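Local coordinates for protein aldo-keto reductase 1 (Coptotermes gestroi, PDB 5KET) that probably reduces carbonyl compounds with NADPH as an aldo-keto reductase, and is seen here with NADP bound, at residues L171-S176 against H334-P339; D246-P251 against T263-L268. All blocks are in the same frame, centred on the assembly; numbering follows the deposited sequence.

Interaction 1: residues L171-S176 against H334-P339; sequences LSNFNS and HPYDEP. With NAP (NADP nicotinamide-adenine-dinucleotide phosphate), chain C.
Asn175 and Pro335 lie at the heart of this contact, where the tail of the chain is laid against the loop leaving strand 166-172. The polar link across it is slight. Asn175 ND2 gives Pro335 O a weak hydrogen bond of 3.3 Å, bent to 139° at the hydrogen. The other end of that amide has firmer work: OD1 takes the backbone N of Gln178 and caps helix 176-185. CG of Asn175 sits between its own N and carbonyl carbon (chi1 62°). Through these two bonds one amide serves both the helix start and the tail.

Van der Waals contacts add to this. Pro335 turns CB and CG to the backbone of Asn173, CG coming 3.2 Å from Asn173 O. Within the tail itself, Pro335 CG also lies over the centre of the Tyr336 ring, 3.5 Å above the plane. Glu338 brings its CG 3.6 Å from Asn175 ND2.

The third group reaches the cofactor. Tyr336 OH stands 2.9 Å from Asn173 ND2, the amide at the edge of the phenol ring and the two planes nearly perpendicular (89°). Asn173 OD1 accepts a 2.7 Å hydrogen bond from N7N of the nicotinamide amide, while Asn173 ND2 bonds to Tyr220 OH. Beside it Ser172 OG lies 2.9 Å from the amide O7N, with Gln194 O competing for the hydroxyl proton.

With OD1 bonded to the cofactor amide and ND2 to Tyr220 OH, the Asn173 amide has a partner at each end. Asn173 and Ser172 together offer complementary groups to both ends of the carboxamide, consistent with setting the rotation of the nicotinamide, and Tyr336, with its hydroxyl close to Asn173, brings the C-terminal tail up to the second shell of the cofactor.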
loop_
_atom_site.group_PDB
_atom_site.type_symbol
_atom_site.label_atom_id
_atom_site.label_comp_id
_atom_site.label_asym_id
_atom_site.label_seq_id
_atom_site.Cartn_x
_atom_site.Cartn_y
_atom_site.Cartn_z
ATOM N N LEU A 171 -8.371 -3.758 -2.194
ATOM C CA LEU A 171 -7.628 -4.031 -3.418
ATOM C C LEU A 171 -6.377 -3.167 -3.489
ATOM O O LEU A 171 -6.326 -2.076 -2.917
ATOM C CB LEU A 171 -8.481 -3.739 -4.643
ATOM C CG LEU A 171 -9.840 -4.424 -4.798
ATOM C CD1 LEU A 171 -10.618 -3.712 -5.899
ATOM C CD2 LEU A 171 -9.633 -5.905 -5.074
ATOM N N SER A 172 -5.377 -3.649 -4.223
ATOM C CA SER A 172 -4.155 -2.881 -4.435
ATOM C C SER A 172 -3.692 -3.010 -5.882
ATOM O O SER A 172 -3.605 -4.120 -6.416
ATOM C CB SER A 172 -3.043 -3.340 -3.489
ATOM O OG SER A 172 -1.957 -2.439 -3.541
ATOM N N ASN A 173 -3.394 -1.868 -6.501
ATOM C CA ASN A 173 -2.905 -1.805 -7.877
ATOM C C ASN A 173 -3.930 -2.356 -8.866
ATOM O O ASN A 173 -3.579 -2.980 -9.867
ATOM C CB ASN A 173 -1.563 -2.526 -8.021
ATOM C CG ASN A 173 -0.477 -1.912 -7.162
ATOM O OD1 ASN A 173 0.116 -2.590 -6.326
ATOM N ND2 ASN A 173 -0.195 -0.626 -7.375
ATOM N N PHE A 174 -5.208 -2.118 -8.587
ATOM C CA PHE A 174 -6.312 -2.451 -9.478
ATOM C C PHE A 174 -6.739 -1.201 -10.240
ATOM O O PHE A 174 -6.558 -0.082 -9.760
ATOM C CB PHE A 174 -7.500 -2.995 -8.680
ATOM C CG PHE A 174 -7.378 -4.448 -8.308
ATOM C CD1 PHE A 174 -6.404 -4.880 -7.420
ATOM C CD2 PHE A 174 -8.263 -5.382 -8.832
ATOM C CE1 PHE A 174 -6.294 -6.221 -7.073
ATOM C CE2 PHE A 174 -8.164 -6.727 -8.492
ATOM C CZ PHE A 174 -7.174 -7.148 -7.610
ATOM N N ASN A 175 -7.312 -1.388 -11.424
ATOM C CA ASN A 175 -7.760 -0.256 -12.221
ATOM C C ASN A 175 -9.275 -0.052 -12.031
ATOM O O ASN A 175 -9.910 -0.697 -11.187
ATOM C CB ASN A 175 -7.359 -0.476 -13.679
ATOM C CG ASN A 175 -8.005 -1.690 -14.260
ATOM O OD1 ASN A 175 -8.901 -2.264 -13.651
ATOM N ND2 ASN A 175 -7.535 -2.122 -15.423
ATOM N N SER A 176 -9.865 0.850 -12.826
ATOM C CA SER A 176 -11.295 1.139 -12.707
ATOM C C SER A 176 -12.132 -0.083 -13.054
ATOM O O SER A 176 -12.955 -0.543 -12.254
ATOM C CB SER A 176 -11.684 2.282 -13.636
ATOM O OG SER A 176 -10.934 3.441 -13.376
ATOM N N HIS A 334 -3.908 -7.009 -16.395
ATOM C CA HIS A 334 -2.897 -5.988 -16.192
ATOM C C HIS A 334 -3.574 -4.633 -16.026
ATOM O O HIS A 334 -4.376 -4.234 -16.882
ATOM C CB HIS A 334 -1.923 -5.950 -17.359
ATOM C CG HIS A 334 -0.746 -5.061 -17.121
ATOM N ND1 HIS A 334 -0.718 -3.740 -17.517
ATOM C CD2 HIS A 334 0.434 -5.295 -16.502
ATOM C CE1 HIS A 334 0.436 -3.203 -17.166
ATOM N NE2 HIS A 334 1.154 -4.126 -16.547
ATOM N N PRO A 335 -3.281 -3.903 -14.948
ATOM C CA PRO A 335 -4.115 -2.743 -14.600
ATOM C C PRO A 335 -3.753 -1.446 -15.301
ATOM O O PRO A 335 -4.601 -0.540 -15.345
ATOM C CB PRO A 335 -3.908 -2.613 -13.089
ATOM C CG PRO A 335 -2.512 -3.139 -12.876
ATOM C CD PRO A 335 -2.306 -4.231 -13.889
ATOM N N TYR A 336 -2.549 -1.308 -15.850
ATOM C CA TYR A 336 -2.057 -0.006 -16.276
ATOM C C TYR A 336 -2.127 0.207 -17.780
ATOM O O TYR A 336 -1.549 1.174 -18.282
ATOM C CB TYR A 336 -0.631 0.204 -15.775
ATOM C CG TYR A 336 -0.469 -0.058 -14.292
ATOM C CD1 TYR A 336 0.670 -0.676 -13.803
ATOM C CD2 TYR A 336 -1.462 0.292 -13.385
ATOM C CE1 TYR A 336 0.827 -0.924 -12.465
ATOM C CE2 TYR A 336 -1.317 0.038 -12.041
ATOM C CZ TYR A 336 -0.166 -0.569 -11.586
ATOM O OH TYR A 336 -0.002 -0.825 -10.243
ATOM N N ASP A 337 -2.818 -0.660 -18.515
ATOM C CA ASP A 337 -3.143 -0.320 -19.896
ATOM C C ASP A 337 -4.315 0.650 -19.953
ATOM O O ASP A 337 -4.335 1.558 -20.791
ATOM C CB ASP A 337 -3.453 -1.582 -20.697
ATOM C CG ASP A 337 -2.268 -2.514 -20.790
ATOM O OD1 ASP A 337 -1.122 -2.025 -20.669
ATOM O OD2 ASP A 337 -2.486 -3.735 -20.982
ATOM N N GLU A 338 -5.295 0.475 -19.069
ATOM C CA GLU A 338 -6.412 1.397 -18.988
ATOM C C GLU A 338 -5.936 2.774 -18.522
ATOM O O GLU A 338 -4.935 2.885 -17.804
ATOM C CB GLU A 338 -7.473 0.860 -18.028
ATOM C CG GLU A 338 -8.177 -0.398 -18.515
ATOM C CD GLU A 338 -9.404 -0.085 -19.351
ATOM O OE1 GLU A 338 -10.130 0.870 -18.982
ATOM O OE2 GLU A 338 -9.630 -0.786 -20.371
ATOM N N PRO A 339 -6.635 3.839 -18.930
ATOM C CA PRO A 339 -6.287 5.191 -18.450
ATOM C C PRO A 339 -6.175 5.301 -16.941
ATOM O O PRO A 339 -5.277 5.986 -16.431
ATOM C CB PRO A 339 -7.443 6.047 -18.982
ATOM C CG PRO A 339 -7.896 5.332 -20.209
ATOM C CD PRO A 339 -7.699 3.861 -19.947
HETATM P PA NAP C . 7.919 6.525 0.252
HETATM O O1A NAP C . 7.654 5.998 1.654
HETATM O O2A NAP C . 7.326 7.626 -0.259
HETATM O O5B NAP C . 9.587 6.531 0.059
HETATM C C5B NAP C . 10.155 6.161 1.291
HETATM C C4B NAP C . 11.655 6.367 1.115
HETATM O O4B NAP C . 11.951 7.714 1.407
HETATM C C3B NAP C . 12.496 5.427 2.021
HETATM O O3B NAP C . 13.653 5.048 1.337
HETATM C C2B NAP C . 12.897 6.334 3.209
HETATM O O2B NAP C . 14.196 6.203 3.582
HETATM C C1B NAP C . 12.663 7.789 2.638
HETATM N N9A NAP C . 11.883 8.602 3.563
HETATM C C8A NAP C . 10.822 8.188 4.389
HETATM N N7A NAP C . 10.323 9.201 5.136
HETATM C C5A NAP C . 11.101 10.316 4.775
HETATM C C6A NAP C . 11.072 11.655 5.188
HETATM N N6A NAP C . 10.167 12.085 6.125
HETATM N N1A NAP C . 11.948 12.576 4.679
HETATM C C2A NAP C . 12.837 12.083 3.740
HETATM N N3A NAP C . 12.984 10.837 3.245
HETATM C C4A NAP C . 12.076 9.957 3.797
HETATM O O3 NAP C . 7.327 5.352 -0.686
HETATM P PN NAP C . 7.623 3.849 -0.317
HETATM O O1N NAP C . 8.604 3.595 0.745
HETATM O O2N NAP C . 7.573 3.041 -1.589
HETATM O O5D NAP C . 6.083 3.336 0.399
HETATM C C5D NAP C . 6.384 2.241 1.130
HETATM C C4D NAP C . 5.107 1.655 1.620
HETATM O O4D NAP C . 4.201 1.685 0.517
HETATM C C3D NAP C . 5.429 0.173 1.875
HETATM O O3D NAP C . 5.592 -0.051 3.208
HETATM C C2D NAP C . 4.175 -0.523 1.450
HETATM O O2D NAP C . 3.289 -0.577 2.486
HETATM C C1D NAP C . 3.571 0.425 0.395
HETATM N N1N NAP C . 3.876 -0.237 -0.901
HETATM C C2N NAP C . 2.868 -0.877 -1.555
HETATM C C3N NAP C . 3.121 -1.526 -2.740
HETATM C C7N NAP C . 2.016 -2.181 -3.413
HETATM O O7N NAP C . 0.896 -2.331 -2.893
HETATM N N7N NAP C . 2.253 -2.650 -4.684
HETATM C C4N NAP C . 4.418 -1.558 -3.283
HETATM C C5N NAP C . 5.429 -0.918 -2.597
HETATM C C6N NAP C . 5.171 -0.262 -1.409
HETATM P P2B NAP C . 14.596 5.516 5.184
HETATM O O1X NAP C . 13.927 4.160 5.011
HETATM O O2X NAP C . 16.093 5.567 5.317
HETATM O O3X NAP C . 13.708 6.401 6.058
#

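Interaction 2: residues D246-P251 against T263-L268. With NAP (NADP nicotinamide-adenine-dinucleotide phosphate), chain C.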
loop_
_atom_site.group_PDB
_atom_site.type_symbol
_atom_site.label_atom_id
_atom_site.label_comp_id
_atom_site.label_asym_id
_atom_site.label_seq_id
_atom_site.Cartn_x
_atom_site.Cartn_y
_atom_site.Cartn_z
ATOM N N ASP A 246 12.224 13.806 -8.245
ATOM C CA ASP A 246 12.097 13.799 -6.796
ATOM C C ASP A 246 11.146 14.902 -6.339
ATOM O O ASP A 246 11.522 16.087 -6.349
ATOM C CB ASP A 246 13.459 13.949 -6.137
ATOM C CG ASP A 246 13.461 13.492 -4.698
ATOM O OD1 ASP A 246 12.368 13.257 -4.135
ATOM O OD2 ASP A 246 14.566 13.380 -4.117
ATOM N N PRO A 247 9.932 14.563 -5.905
ATOM C CA PRO A 247 8.987 15.602 -5.438
ATOM C C PRO A 247 9.413 16.291 -4.149
ATOM O O PRO A 247 8.785 17.291 -3.768
ATOM C CB PRO A 247 7.678 14.820 -5.244
ATOM C CG PRO A 247 8.109 13.396 -5.071
ATOM C CD PRO A 247 9.363 13.213 -5.854
ATOM N N LEU A 248 10.433 15.805 -3.458
ATOM C CA LEU A 248 10.993 16.556 -2.352
ATOM C C LEU A 248 12.040 17.567 -2.799
ATOM O O LEU A 248 12.385 18.466 -2.020
ATOM C CB LEU A 248 11.623 15.610 -1.333
ATOM C CG LEU A 248 10.751 14.427 -0.904
ATOM C CD1 LEU A 248 11.636 13.266 -0.581
ATOM C CD2 LEU A 248 9.886 14.824 0.255
ATOM N N THR A 249 12.553 17.451 -4.018
ATOM C CA THR A 249 13.454 18.462 -4.554
ATOM C C THR A 249 12.730 19.520 -5.364
ATOM O O THR A 249 13.353 20.517 -5.729
ATOM C CB THR A 249 14.532 17.834 -5.449
ATOM O OG1 THR A 249 13.965 17.495 -6.727
ATOM C CG2 THR A 249 15.117 16.605 -4.767
ATOM N N ASP A 250 11.448 19.319 -5.654
ATOM C CA ASP A 250 10.724 20.245 -6.517
ATOM C C ASP A 250 10.655 21.625 -5.857
ATOM O O ASP A 250 10.327 21.727 -4.670
ATOM C CB ASP A 250 9.319 19.732 -6.817
ATOM C CG ASP A 250 8.589 20.577 -7.846
ATOM O OD1 ASP A 250 8.512 21.811 -7.678
ATOM O OD2 ASP A 250 8.106 19.999 -8.842
ATOM N N PRO A 251 10.967 22.690 -6.594
ATOM C CA PRO A 251 10.955 24.030 -5.983
ATOM C C PRO A 251 9.584 24.450 -5.496
ATOM O O PRO A 251 9.481 25.165 -4.484
ATOM C CB PRO A 251 11.447 24.952 -7.111
ATOM C CG PRO A 251 11.943 24.076 -8.187
ATOM C CD PRO A 251 11.628 22.658 -7.901
ATOM N N THR A 263 8.661 20.503 6.534
ATOM C CA THR A 263 9.585 19.903 5.581
ATOM C C THR A 263 8.843 19.390 4.347
ATOM O O THR A 263 7.685 18.989 4.427
ATOM C CB THR A 263 10.356 18.736 6.207
ATOM O OG1 THR A 263 9.539 17.559 6.203
ATOM C CG2 THR A 263 10.760 19.069 7.616
ATOM N N PRO A 264 9.553 19.374 3.218
ATOM C CA PRO A 264 8.976 18.902 1.955
ATOM C C PRO A 264 8.182 17.609 2.081
ATOM O O PRO A 264 7.085 17.494 1.519
ATOM C CB PRO A 264 10.208 18.681 1.061
ATOM C CG PRO A 264 11.284 19.418 1.680
ATOM C CD PRO A 264 10.966 19.754 3.077
ATOM N N ALA A 265 8.729 16.628 2.804
ATOM C CA ALA A 265 8.021 15.365 2.973
ATOM C C ALA A 265 6.645 15.590 3.588
ATOM O O ALA A 265 5.652 15.019 3.130
ATOM C CB ALA A 265 8.843 14.399 3.822
ATOM N N GLN A 266 6.567 16.432 4.617
ATOM C CA GLN A 266 5.270 16.671 5.236
ATOM C C GLN A 266 4.344 17.478 4.345
ATOM O O GLN A 266 3.119 17.316 4.427
ATOM C CB GLN A 266 5.440 17.389 6.563
ATOM C CG GLN A 266 6.522 16.834 7.437
ATOM C CD GLN A 266 7.117 17.920 8.289
ATOM O OE1 GLN A 266 7.700 18.846 7.768
ATOM N NE2 GLN A 266 6.951 17.834 9.598
ATOM N N VAL A 267 4.890 18.366 3.514
ATOM C CA VAL A 267 4.046 19.031 2.536
ATOM C C VAL A 267 3.428 18.002 1.599
ATOM O O VAL A 267 2.214 17.989 1.372
ATOM C CB VAL A 267 4.832 20.091 1.753
ATOM C CG1 VAL A 267 3.860 21.063 1.093
ATOM C CG2 VAL A 267 5.799 20.829 2.663
ATOM N N LEU A 268 4.258 17.096 1.078
ATOM C CA LEU A 268 3.765 16.099 0.137
ATOM C C LEU A 268 2.726 15.181 0.773
ATOM O O LEU A 268 1.743 14.800 0.127
ATOM C CB LEU A 268 4.925 15.267 -0.408
ATOM C CG LEU A 268 5.961 16.047 -1.205
ATOM C CD1 LEU A 268 7.041 15.116 -1.673
ATOM C CD2 LEU A 268 5.284 16.702 -2.379
HETATM P PA NAP C . 7.919 6.525 0.252
HETATM O O1A NAP C . 7.654 5.998 1.654
HETATM O O2A NAP C . 7.326 7.626 -0.259
HETATM O O5B NAP C . 9.587 6.531 0.059
HETATM C C5B NAP C . 10.155 6.161 1.291
HETATM C C4B NAP C . 11.655 6.367 1.115
HETATM O O4B NAP C . 11.951 7.714 1.407
HETATM C C3B NAP C . 12.496 5.427 2.021
HETATM O O3B NAP C . 13.653 5.048 1.337
HETATM C C2B NAP C . 12.897 6.334 3.209
HETATM O O2B NAP C . 14.196 6.203 3.582
HETATM C C1B NAP C . 12.663 7.789 2.638
HETATM N N9A NAP C . 11.883 8.602 3.563
HETATM C C8A NAP C . 10.822 8.188 4.389
HETATM N N7A NAP C . 10.323 9.201 5.136
HETATM C C5A NAP C . 11.101 10.316 4.775
HETATM C C6A NAP C . 11.072 11.655 5.188
HETATM N N6A NAP C . 10.167 12.085 6.125
HETATM N N1A NAP C . 11.948 12.576 4.679
HETATM C C2A NAP C . 12.837 12.083 3.740
HETATM N N3A NAP C . 12.984 10.837 3.245
HETATM C C4A NAP C . 12.076 9.957 3.797
HETATM O O3 NAP C . 7.327 5.352 -0.686
HETATM P PN NAP C . 7.623 3.849 -0.317
HETATM O O1N NAP C . 8.604 3.595 0.745
HETATM O O2N NAP C . 7.573 3.041 -1.589
HETATM O O5D NAP C . 6.083 3.336 0.399
HETATM C C5D NAP C . 6.384 2.241 1.130
HETATM C C4D NAP C . 5.107 1.655 1.620
HETATM O O4D NAP C . 4.201 1.685 0.517
HETATM C C3D NAP C . 5.429 0.173 1.875
HETATM O O3D NAP C . 5.592 -0.051 3.208
HETATM C C2D NAP C . 4.175 -0.523 1.450
HETATM O O2D NAP C . 3.289 -0.577 2.486
HETATM C C1D NAP C . 3.571 0.425 0.395
HETATM N N1N NAP C . 3.876 -0.237 -0.901
HETATM C C2N NAP C . 2.868 -0.877 -1.555
HETATM C C3N NAP C . 3.121 -1.526 -2.740
HETATM C C7N NAP C . 2.016 -2.181 -3.413
HETATM O O7N NAP C . 0.896 -2.331 -2.893
HETATM N N7N NAP C . 2.253 -2.650 -4.684
HETATM C C4N NAP C . 4.418 -1.558 -3.283
HETATM C C5N NAP C . 5.429 -0.918 -2.597
HETATM C C6N NAP C . 5.171 -0.262 -1.409
HETATM P P2B NAP C . 14.596 5.516 5.184
HETATM O O1X NAP C . 13.927 4.160 5.011
HETATM O O2X NAP C . 16.093 5.567 5.317
HETATM O O3X NAP C . 13.708 6.401 6.058
#
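In both Leu248 and Leu268, CG lies anti to the carbonyl carbon (chi1 -49° and -63°), and from there the branches carry Leu248 CD2 to within 3.4 Å of Leu268 CD1, the two side chains crossing at a slant. Leu248 CD2 also packs over the first turn of helix 264-273, lying 3.7 Å from Ala265 CB and 4.0 Å from Pro264 CB. Leu268 CD1 has a second apolar neighbour in Pro247 CB, 3.6 Å away, the two side chains running roughly perpendicular. An alanine in place of Leu268 would probably open a gap beneath Pro247 and Leu248 and let the Leu248 side chain turn more freely.

The loop that supplies these groups is braced from within. Leu248 N donates to Asp246 OD1, approaching from above the carboxylate plane, in an Asx turn, while Asp246 O accepts from both N and OG1 of Thr249.

On the cofactor side, Ala265 CB touches adenine N6A at 3.5 Å, next to Glu291 and Asn292, which bind NADP. Helix 264-273, between the seventh and eighth barrel strands, thus lines the adenine end of the cofactor pocket in this TIM-barrel reductase.

Overall arrangement
Both interactions touch the same NADP molecule but at its opposite ends: interaction 1 at the nicotinamide, interaction 2 at the adenine, with centres 27 Å apart and nearest atoms about 16 Å apart. In sequence, interaction 2 is nested within the loop closed by interaction 1. Interaction 1 joins the end of a barrel strand to the C-terminal tail and is only partly buried, running from buried asparagines to the exposed Glu338; its chemistry is largely amide and carbonyl. Interaction 2 is buried though farther from the chain's centre, and joins a loop to an outer helix mainly by apolar side chains. Within these two contacts, the nicotinamide end meets polar side chains and the adenine end the methyl of Ala265.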